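Local coordinates for protein guanine deaminase (Escherichia coli, PDB 6OHC) that catalyses the zinc-dependent hydrolytic deamination of guanine to xanthine and ammonia, at residues R70-V75 and V390-A395; G142-Q147 and D176-T181. All coordinates share one frame; numbering follows the deposited sequence.

Contact 1 (R70-V75 and V390-A395); sequences RGKLIV and VMEPTA
L73 and M391 form an antiparallel hydrogen-bonded pair: L73 N donates to M391 O (2.8 Å) and M391 N returns the bond to L73 O (2.7 Å). The next pair, I74 with V390, is non-hydrogen-bonded, its CA atoms 4.5 Å apart, and the pairing continues from V75 to V389. On the other side of L73 and M391 the chains part: 70-75 has just rounded a corner at G71 and K72, where G71, with phi 100°, adopts a backbone shape in which a CB would press on the preceding carbonyl, and 390-395 leaves through a type I turn from E392 to A395.

The beta-branched I74 and V390 suit a buried strand face and lie side by side, CG1 of I74 against CG2 of V390 at 4.1 Å. On the face of L73 and M391, the flexible M391 chain bends at its last torsion (chi3 89°), and M391 SD meets V75 CG2 at 3.7 Å. K72 uses its long aliphatic part: CB and CD rest on V390 CG1, and CE reaches E392 CB (3.8 Å). K72 NZ stays 5.0 Å from E392 OE1, with a water weakly bonded to both side chains.

Away from the annotated sites, the contact pairs the start of strand 73-84, which runs on into the TIM barrel and carries the probable zinc ligands H82 and H84 at its far end, with the late strand 388-391. Strand 14-18 flanks 73-84 and 425-430 flanks 388-391; Y426 makes a cation-pi contact with K72, and M416 of helix 409-418 packs on L73, M391 and P393.

Contact 2 (G142-Q147 and D176-T181); sequences GTVHPQ and DYLLDT
V144 directs its two methyl branches at L178 and D180, and no hydrogen bond crosses between the segments. CG1 occupies the crowded position between its own backbone N and carbonyl carbon (chi1 68°), from where it meets L178 CG at 3.9 Å. This same methyl lies 3.6 Å above the plane of the H145 ring, over its centre. The other branch, V144 CG2, approaches L178 O (3.5 Å) and the CB of D180 (3.9 Å). A compact, beta-branched residue fits here because its two methyls can face L178 and the H145 ring on one branch and L178 O and D180 on the other, with no polar group to satisfy. Replacing V144 by alanine removes both methyls and is likely to open a gap beside L178 and D180, leaving that face of the H145 ring without the CG1 methyl.

With CG anti to the carbonyl carbon (chi1 -50°), the H145 ring lies where its CE1 comes within 4.1 Å of L178 CD1. That leucine methyl also lies in plane at the edge of the Y177 ring, which makes L178 a bridge between two aromatic groups. T143 OG1 donates to H145 O at 2.7 Å, in the carbonyl plane on a lone pair, which probably limits the freedom of the backbone between them. D180 OD2 forms a salt bridge with K167, whose NZ also makes a weak hydrogen bond to V144 O, and D180 OD1 accepts from Q218 NE2.

Both segments belong to loops following strands 135-141 and 164-169 of the TIM barrel, the side where such enzymes hold their active site, consistent with L178 lying next to R209, a probable substrate-binding residue. They lead into helices 146-158 and 182-196, T181 being the N-cap of the latter, and F107 of helix 101-111 packs on Y177 and L178.

Contacts 1 and 2 lie on opposite sides of the chain's centre, their own centres 41 Å apart and their nearest atoms about 26 Å apart. Along the chain, 70-75 comes first, then 142-147 and 176-181, and 390-395 last, so both segments of contact 2 fall between those of contact 1. Strand 73-84, which starts in contact 1, pairs in parallel with strand 135-141, which leads to contact 2, so both contacts are attached to neighbouring strands of the barrel. Contact 1 brings a strand near the start of the barrel against one far later in the chain, away from the annotated sites, whereas contact 2 packs two loops near probable substrate-binding residues.

Contact 1 (R70-V75 and V390-A395)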
ATOM      1  N   ARG B  70      22.182 -11.031 -15.216  1.00 44.72           N
ATOM      2  CA  ARG B  70      21.990 -12.309 -14.471  1.00 45.88           C
ATOM      3  C   ARG B  70      21.784 -12.019 -12.986  1.00 45.19           C
ATOM      4  O   ARG B  70      22.489 -11.183 -12.470  1.00 45.64           O
ATOM      5  CB  ARG B  70      23.127 -13.282 -14.746  1.00 46.70           C
ATOM      6  CG  ARG B  70      22.888 -13.965 -16.091  1.00 47.98           C
ATOM      7  CD  ARG B  70      24.022 -14.813 -16.561  1.00 49.21           C
ATOM      8  NE  ARG B  70      25.258 -14.047 -16.635  1.00 50.72           N
ATOM      9  CZ  ARG B  70      26.444 -14.619 -16.733  1.00 52.35           C
ATOM     10  NH1 ARG B  70      26.522 -15.942 -16.752  1.00 52.64           N
ATOM     11  NH2 ARG B  70      27.532 -13.877 -16.794  1.00 53.33           N
ATOM     12  N   GLY B  71      20.776 -12.639 -12.390  1.00 44.89           N
ATOM     13  CA  GLY B  71      20.352 -12.354 -11.009  1.00 46.00           C
ATOM     14  C   GLY B  71      19.137 -11.446 -10.988  1.00 46.47           C
ATOM     15  O   GLY B  71      18.478 -11.401  -9.952  1.00 47.54           O
ATOM     16  N   LYS B  72      18.846 -10.759 -12.097  1.00 45.55           N
ATOM     17  CA  LYS B  72      17.673  -9.872 -12.215  1.00 44.58           C
ATOM     18  C   LYS B  72      16.619 -10.537 -13.072  1.00 44.31           C
ATOM     19  O   LYS B  72      16.963 -11.462 -13.834  1.00 43.78           O
ATOM     20  CB  LYS B  72      18.129  -8.509 -12.734  1.00 44.83           C
ATOM     21  CG  LYS B  72      19.236  -7.952 -11.852  1.00 46.93           C
ATOM     22  CD  LYS B  72      19.120  -6.552 -11.427  1.00 48.40           C
ATOM     23  CE  LYS B  72      19.951  -6.243 -10.203  1.00 49.18           C
ATOM     24  NZ  LYS B  72      21.356  -6.622 -10.396  1.00 50.83           N
ATOM     25  N   LEU B  73      15.379 -10.065 -12.937  1.00 44.24           N
ATOM     26  CA  LEU B  73      14.275 -10.458 -13.820  1.00 44.80           C
ATOM     27  C   LEU B  73      13.979  -9.324 -14.808  1.00 43.01           C
ATOM     28  O   LEU B  73      13.907  -8.188 -14.376  1.00 42.90           O
ATOM     29  CB  LEU B  73      13.068 -10.805 -12.968  1.00 47.72           C
ATOM     30  CG  LEU B  73      12.289 -11.980 -13.546  1.00 50.81           C
ATOM     31  CD1 LEU B  73      13.104 -13.259 -13.446  1.00 51.76           C
ATOM     32  CD2 LEU B  73      10.974 -12.162 -12.826  1.00 53.49           C
ATOM     33  N   ILE B  74      13.825  -9.622 -16.106  1.00 40.98           N
ATOM     34  CA  ILE B  74      13.590  -8.615 -17.173  1.00 39.47           C
ATOM     35  C   ILE B  74      12.176  -8.830 -17.695  1.00 38.98           C
ATOM     36  O   ILE B  74      11.849  -9.953 -18.059  1.00 39.35           O
ATOM     37  CB  ILE B  74      14.660  -8.737 -18.254  1.00 39.62           C
ATOM     38  CG1 ILE B  74      16.057  -8.643 -17.640  1.00 39.90           C
ATOM     39  CG2 ILE B  74      14.440  -7.724 -19.369  1.00 39.54           C
ATOM     40  CD1 ILE B  74      17.198  -8.827 -18.637  1.00 40.88           C
ATOM     41  N   VAL B  75      11.357  -7.792 -17.647  1.00 38.28           N
ATOM     42  CA  VAL B  75       9.929  -7.846 -18.048  1.00 38.05           C
ATOM     43  C   VAL B  75       9.654  -6.723 -19.043  1.00 38.09           C
ATOM     44  O   VAL B  75      10.409  -5.769 -19.175  1.00 38.00           O
ATOM     45  CB  VAL B  75       9.040  -7.736 -16.798  1.00 38.28           C
ATOM     46  CG1 VAL B  75       9.355  -8.837 -15.815  1.00 37.63           C
ATOM     47  CG2 VAL B  75       9.169  -6.357 -16.122  1.00 38.15           C
ATOM     48  N   VAL B 390      14.492  -3.880 -16.139  1.00 41.64           N
ATOM     49  CA  VAL B 390      15.314  -4.832 -15.358  1.00 41.32           C
ATOM     50  C   VAL B 390      14.882  -4.688 -13.900  1.00 42.47           C
ATOM     51  O   VAL B 390      14.973  -3.570 -13.333  1.00 41.42           O
ATOM     52  CB  VAL B 390      16.812  -4.612 -15.563  1.00 40.96           C
ATOM     53  CG1 VAL B 390      17.621  -5.624 -14.771  1.00 40.69           C
ATOM     54  CG2 VAL B 390      17.143  -4.694 -17.037  1.00 41.36           C
ATOM     55  N   MET B 391      14.394  -5.797 -13.342  1.00 42.88           N
ATOM     56  CA  MET B 391      13.806  -5.847 -11.994  1.00 43.57           C
ATOM     57  C   MET B 391      14.724  -6.661 -11.080  1.00 44.09           C
ATOM     58  O   MET B 391      15.269  -7.684 -11.516  1.00 43.31           O
ATOM     59  CB  MET B 391      12.412  -6.463 -12.056  1.00 45.06           C
ATOM     60  CG  MET B 391      11.375  -5.506 -12.613  1.00 46.75           C
ATOM     61  SD  MET B 391       9.775  -6.213 -12.476  1.00 52.48           S
ATOM     62  CE  MET B 391       9.386  -5.607 -10.831  1.00 51.19           C
ATOM     63  N   GLU B 392      14.966  -6.140  -9.882  1.00 43.66           N
ATOM     64  CA  GLU B 392      15.609  -6.846  -8.769  1.00 43.61           C
ATOM     65  C   GLU B 392      14.520  -7.094  -7.746  1.00 43.33           C
ATOM     66  O   GLU B 392      14.300  -6.280  -6.870  1.00 43.32           O
ATOM     67  CB  GLU B 392      16.699  -5.960  -8.164  1.00 44.82           C
ATOM     68  CG  GLU B 392      17.497  -6.627  -7.041  1.00 45.84           C
ATOM     69  CD  GLU B 392      18.500  -5.645  -6.497  1.00 46.50           C
ATOM     70  OE1 GLU B 392      18.430  -4.496  -6.910  1.00 46.24           O
ATOM     71  OE2 GLU B 392      19.286  -6.029  -5.603  1.00 48.40           O
ATOM     72  N   PRO B 393      13.790  -8.206  -7.822  1.00 43.35           N
ATOM     73  CA  PRO B 393      12.756  -8.508  -6.843  1.00 44.51           C
ATOM     74  C   PRO B 393      13.328  -8.863  -5.464  1.00 44.45           C
ATOM     75  O   PRO B 393      12.520  -9.018  -4.533  1.00 47.32           O
ATOM     76  CB  PRO B 393      12.064  -9.727  -7.491  1.00 45.19           C
ATOM     77  CG  PRO B 393      13.181 -10.428  -8.192  1.00 44.55           C
ATOM     78  CD  PRO B 393      13.981  -9.289  -8.791  1.00 44.22           C
ATOM     79  N   THR B 394      14.666  -8.854  -5.310  1.00 43.45           N
ATOM     80  CA  THR B 394      15.358  -9.103  -4.018  1.00 43.59           C
ATOM     81  C   THR B 394      15.964  -7.806  -3.457  1.00 43.87           C
ATOM     82  O   THR B 394      16.896  -7.906  -2.614  1.00 42.31           O
ATOM     83  CB  THR B 394      16.432 -10.169  -4.231  1.00 44.58           C
ATOM     84  OG1 THR B 394      17.385  -9.688  -5.175  1.00 45.28           O
ATOM     85  CG2 THR B 394      15.877 -11.457  -4.799  1.00 44.33           C
ATOM     86  N   ALA B 395      15.425  -6.645  -3.895  1.00 43.21           N
ATOM     87  CA  ALA B 395      15.977  -5.292  -3.644  1.00 43.62           C
ATOM     88  C   ALA B 395      15.985  -4.960  -2.141  1.00 43.18           C
ATOM     89  O   ALA B 395      16.970  -4.387  -1.735  1.00 43.60           O
ATOM     90  CB  ALA B 395      15.242  -4.251  -4.458  1.00 43.26           C
TER
HETATM   91  O   HOH W   1      19.022  -9.577  -7.883  1.00 51.12           O
HETATM   92  O   HOH W   2      21.287  -6.822  -6.959  1.00 54.63           O

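Contact 2 (G142-Q147 and D176-T181)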
ATOM      1  N   GLY B 142      -3.650  15.516 -19.478  1.00 40.98           N
ATOM      2  CA  GLY B 142      -2.837  16.732 -19.398  1.00 42.09           C
ATOM      3  C   GLY B 142      -3.501  17.814 -18.587  1.00 42.80           C
ATOM      4  O   GLY B 142      -4.233  17.499 -17.696  1.00 41.49           O
ATOM      5  N   THR B 143      -3.276  19.059 -18.992  1.00 44.74           N
ATOM      6  CA  THR B 143      -3.863  20.278 -18.394  1.00 45.03           C
ATOM      7  C   THR B 143      -4.943  20.769 -19.350  1.00 45.55           C
ATOM      8  O   THR B 143      -4.956  20.296 -20.480  1.00 43.93           O
ATOM      9  CB  THR B 143      -2.711  21.266 -18.185  1.00 46.81           C
ATOM     10  OG1 THR B 143      -1.921  21.334 -19.390  1.00 45.35           O
ATOM     11  CG2 THR B 143      -1.854  20.838 -17.002  1.00 46.71           C
ATOM     12  N   VAL B 144      -5.816  21.666 -18.887  1.00 46.95           N
ATOM     13  CA  VAL B 144      -6.706  22.505 -19.735  1.00 47.43           C
ATOM     14  C   VAL B 144      -5.812  23.403 -20.631  1.00 49.07           C
ATOM     15  O   VAL B 144      -6.183  23.637 -21.804  1.00 49.00           O
ATOM     16  CB  VAL B 144      -7.665  23.323 -18.857  1.00 48.10           C
ATOM     17  CG1 VAL B 144      -6.894  24.384 -18.053  1.00 48.88           C
ATOM     18  CG2 VAL B 144      -8.738  24.002 -19.732  1.00 50.22           C
ATOM     19  N   HIS B 145      -4.667  23.869 -20.121  1.00 48.97           N
ATOM     20  CA  HIS B 145      -3.681  24.738 -20.827  1.00 49.89           C
ATOM     21  C   HIS B 145      -2.909  23.933 -21.871  1.00 49.43           C
ATOM     22  O   HIS B 145      -2.242  22.965 -21.533  1.00 48.37           O
ATOM     23  CB  HIS B 145      -2.691  25.391 -19.843  1.00 51.52           C
ATOM     24  CG  HIS B 145      -3.351  26.061 -18.678  1.00 54.25           C
ATOM     25  ND1 HIS B 145      -3.428  25.476 -17.408  1.00 54.02           N
ATOM     26  CD2 HIS B 145      -3.982  27.259 -18.601  1.00 55.30           C
ATOM     27  CE1 HIS B 145      -4.126  26.268 -16.625  1.00 55.82           C
ATOM     28  NE2 HIS B 145      -4.493  27.369 -17.343  1.00 55.67           N
ATOM     29  N   PRO B 146      -2.964  24.309 -23.167  1.00 49.12           N
ATOM     30  CA  PRO B 146      -2.258  23.570 -24.222  1.00 48.47           C
ATOM     31  C   PRO B 146      -0.726  23.701 -24.192  1.00 48.08           C
ATOM     32  O   PRO B 146      -0.088  22.774 -24.614  1.00 48.51           O
ATOM     33  CB  PRO B 146      -2.793  24.170 -25.533  1.00 49.10           C
ATOM     34  CG  PRO B 146      -3.262  25.567 -25.141  1.00 50.26           C
ATOM     35  CD  PRO B 146      -3.710  25.467 -23.684  1.00 49.33           C
ATOM     36  N   GLN B 147      -0.170  24.811 -23.703  1.00 48.41           N
ATOM     37  CA  GLN B 147       1.316  24.965 -23.612  1.00 50.62           C
ATOM     38  C   GLN B 147       1.876  23.939 -22.613  1.00 50.30           C
ATOM     39  O   GLN B 147       3.037  23.552 -22.775  1.00 49.90           O
ATOM     40  CB  GLN B 147       1.718  26.410 -23.328  1.00 53.55           C
ATOM     41  CG  GLN B 147       1.348  27.335 -24.497  1.00 57.33           C
ATOM     42  CD  GLN B 147       1.557  28.810 -24.243  1.00 60.92           C
ATOM     43  OE1 GLN B 147       0.600  29.583 -24.145  1.00 65.89           O
ATOM     44  NE2 GLN B 147       2.818  29.220 -24.165  1.00 63.05           N
ATOM     45  N   ASP B 176     -13.166  29.492 -12.808  1.00 46.61           N
ATOM     46  CA  ASP B 176     -12.936  30.330 -13.993  1.00 47.41           C
ATOM     47  C   ASP B 176     -11.470  30.184 -14.427  1.00 47.87           C
ATOM     48  O   ASP B 176     -11.230  29.988 -15.613  1.00 46.34           O
ATOM     49  CB  ASP B 176     -13.360  31.762 -13.688  1.00 47.49           C
ATOM     50  CG  ASP B 176     -13.379  32.554 -14.972  1.00 47.63           C
ATOM     51  OD1 ASP B 176     -14.345  32.311 -15.797  1.00 46.27           O
ATOM     52  OD2 ASP B 176     -12.374  33.308 -15.168  1.00 47.83           O
ATOM     53  N   TYR B 177     -10.529  30.176 -13.482  1.00 48.89           N
ATOM     54  CA  TYR B 177      -9.071  30.061 -13.763  1.00 49.51           C
ATOM     55  C   TYR B 177      -8.740  28.782 -14.565  1.00 49.30           C
ATOM     56  O   TYR B 177      -7.634  28.709 -15.099  1.00 49.87           O
ATOM     57  CB  TYR B 177      -8.263  30.176 -12.467  1.00 48.88           C
ATOM     58  CG  TYR B 177      -8.499  29.089 -11.454  1.00 49.37           C
ATOM     59  CD1 TYR B 177      -8.145  27.765 -11.714  1.00 49.62           C
ATOM     60  CD2 TYR B 177      -8.988  29.388 -10.194  1.00 49.35           C
ATOM     61  CE1 TYR B 177      -8.295  26.763 -10.765  1.00 48.39           C
ATOM     62  CE2 TYR B 177      -9.167  28.396  -9.240  1.00 49.15           C
ATOM     63  CZ  TYR B 177      -8.819  27.086  -9.526  1.00 48.33           C
ATOM     64  OH  TYR B 177      -9.004  26.140  -8.575  1.00 47.29           O
ATOM     65  N   LEU B 178      -9.650  27.822 -14.658  1.00 48.92           N
ATOM     66  CA  LEU B 178      -9.413  26.516 -15.323  1.00 49.66           C
ATOM     67  C   LEU B 178     -10.435  26.222 -16.433  1.00 49.90           C
ATOM     68  O   LEU B 178     -10.446  25.072 -16.874  1.00 51.66           O
ATOM     69  CB  LEU B 178      -9.488  25.410 -14.265  1.00 49.25           C
ATOM     70  CG  LEU B 178      -8.475  24.289 -14.443  1.00 48.93           C
ATOM     71  CD1 LEU B 178      -7.065  24.797 -14.115  1.00 47.65           C
ATOM     72  CD2 LEU B 178      -8.876  23.138 -13.540  1.00 49.17           C
ATOM     73  N   LEU B 179     -11.308  27.153 -16.814  1.00 47.86           N
ATOM     74  CA  LEU B 179     -12.286  26.904 -17.904  1.00 49.02           C
ATOM     75  C   LEU B 179     -11.634  27.178 -19.269  1.00 47.66           C
ATOM     76  O   LEU B 179     -10.874  28.110 -19.369  1.00 46.25           O
ATOM     77  CB  LEU B 179     -13.520  27.795 -17.730  1.00 50.95           C
ATOM     78  CG  LEU B 179     -14.391  27.506 -16.514  1.00 52.71           C
ATOM     79  CD1 LEU B 179     -15.719  28.229 -16.672  1.00 53.94           C
ATOM     80  CD2 LEU B 179     -14.616  26.026 -16.308  1.00 50.67           C
ATOM     81  N   ASP B 180     -11.937  26.364 -20.280  1.00 46.55           N
ATOM     82  CA  ASP B 180     -11.728  26.720 -21.702  1.00 46.11           C
ATOM     83  C   ASP B 180     -13.118  27.124 -22.245  1.00 46.40           C
ATOM     84  O   ASP B 180     -14.037  27.331 -21.405  1.00 47.24           O
ATOM     85  CB  ASP B 180     -10.982  25.607 -22.448  1.00 45.36           C
ATOM     86  CG  ASP B 180     -11.715  24.269 -22.514  1.00 45.58           C
ATOM     87  OD1 ASP B 180     -12.917  24.247 -22.247  1.00 45.16           O
ATOM     88  OD2 ASP B 180     -11.061  23.247 -22.835  1.00 43.88           O
ATOM     89  N   THR B 181     -13.275  27.241 -23.576  1.00 44.19           N
ATOM     90  CA  THR B 181     -14.605  27.348 -24.239  1.00 43.72           C
ATOM     91  C   THR B 181     -14.732  26.177 -25.225  1.00 44.02           C
ATOM     92  O   THR B 181     -13.710  25.600 -25.571  1.00 43.91           O
ATOM     93  CB  THR B 181     -14.753  28.754 -24.850  1.00 42.77           C
ATOM     94  OG1 THR B 181     -13.728  28.877 -25.830  1.00 41.59           O
ATOM     95  CG2 THR B 181     -14.632  29.819 -23.791  1.00 41.92           C
TER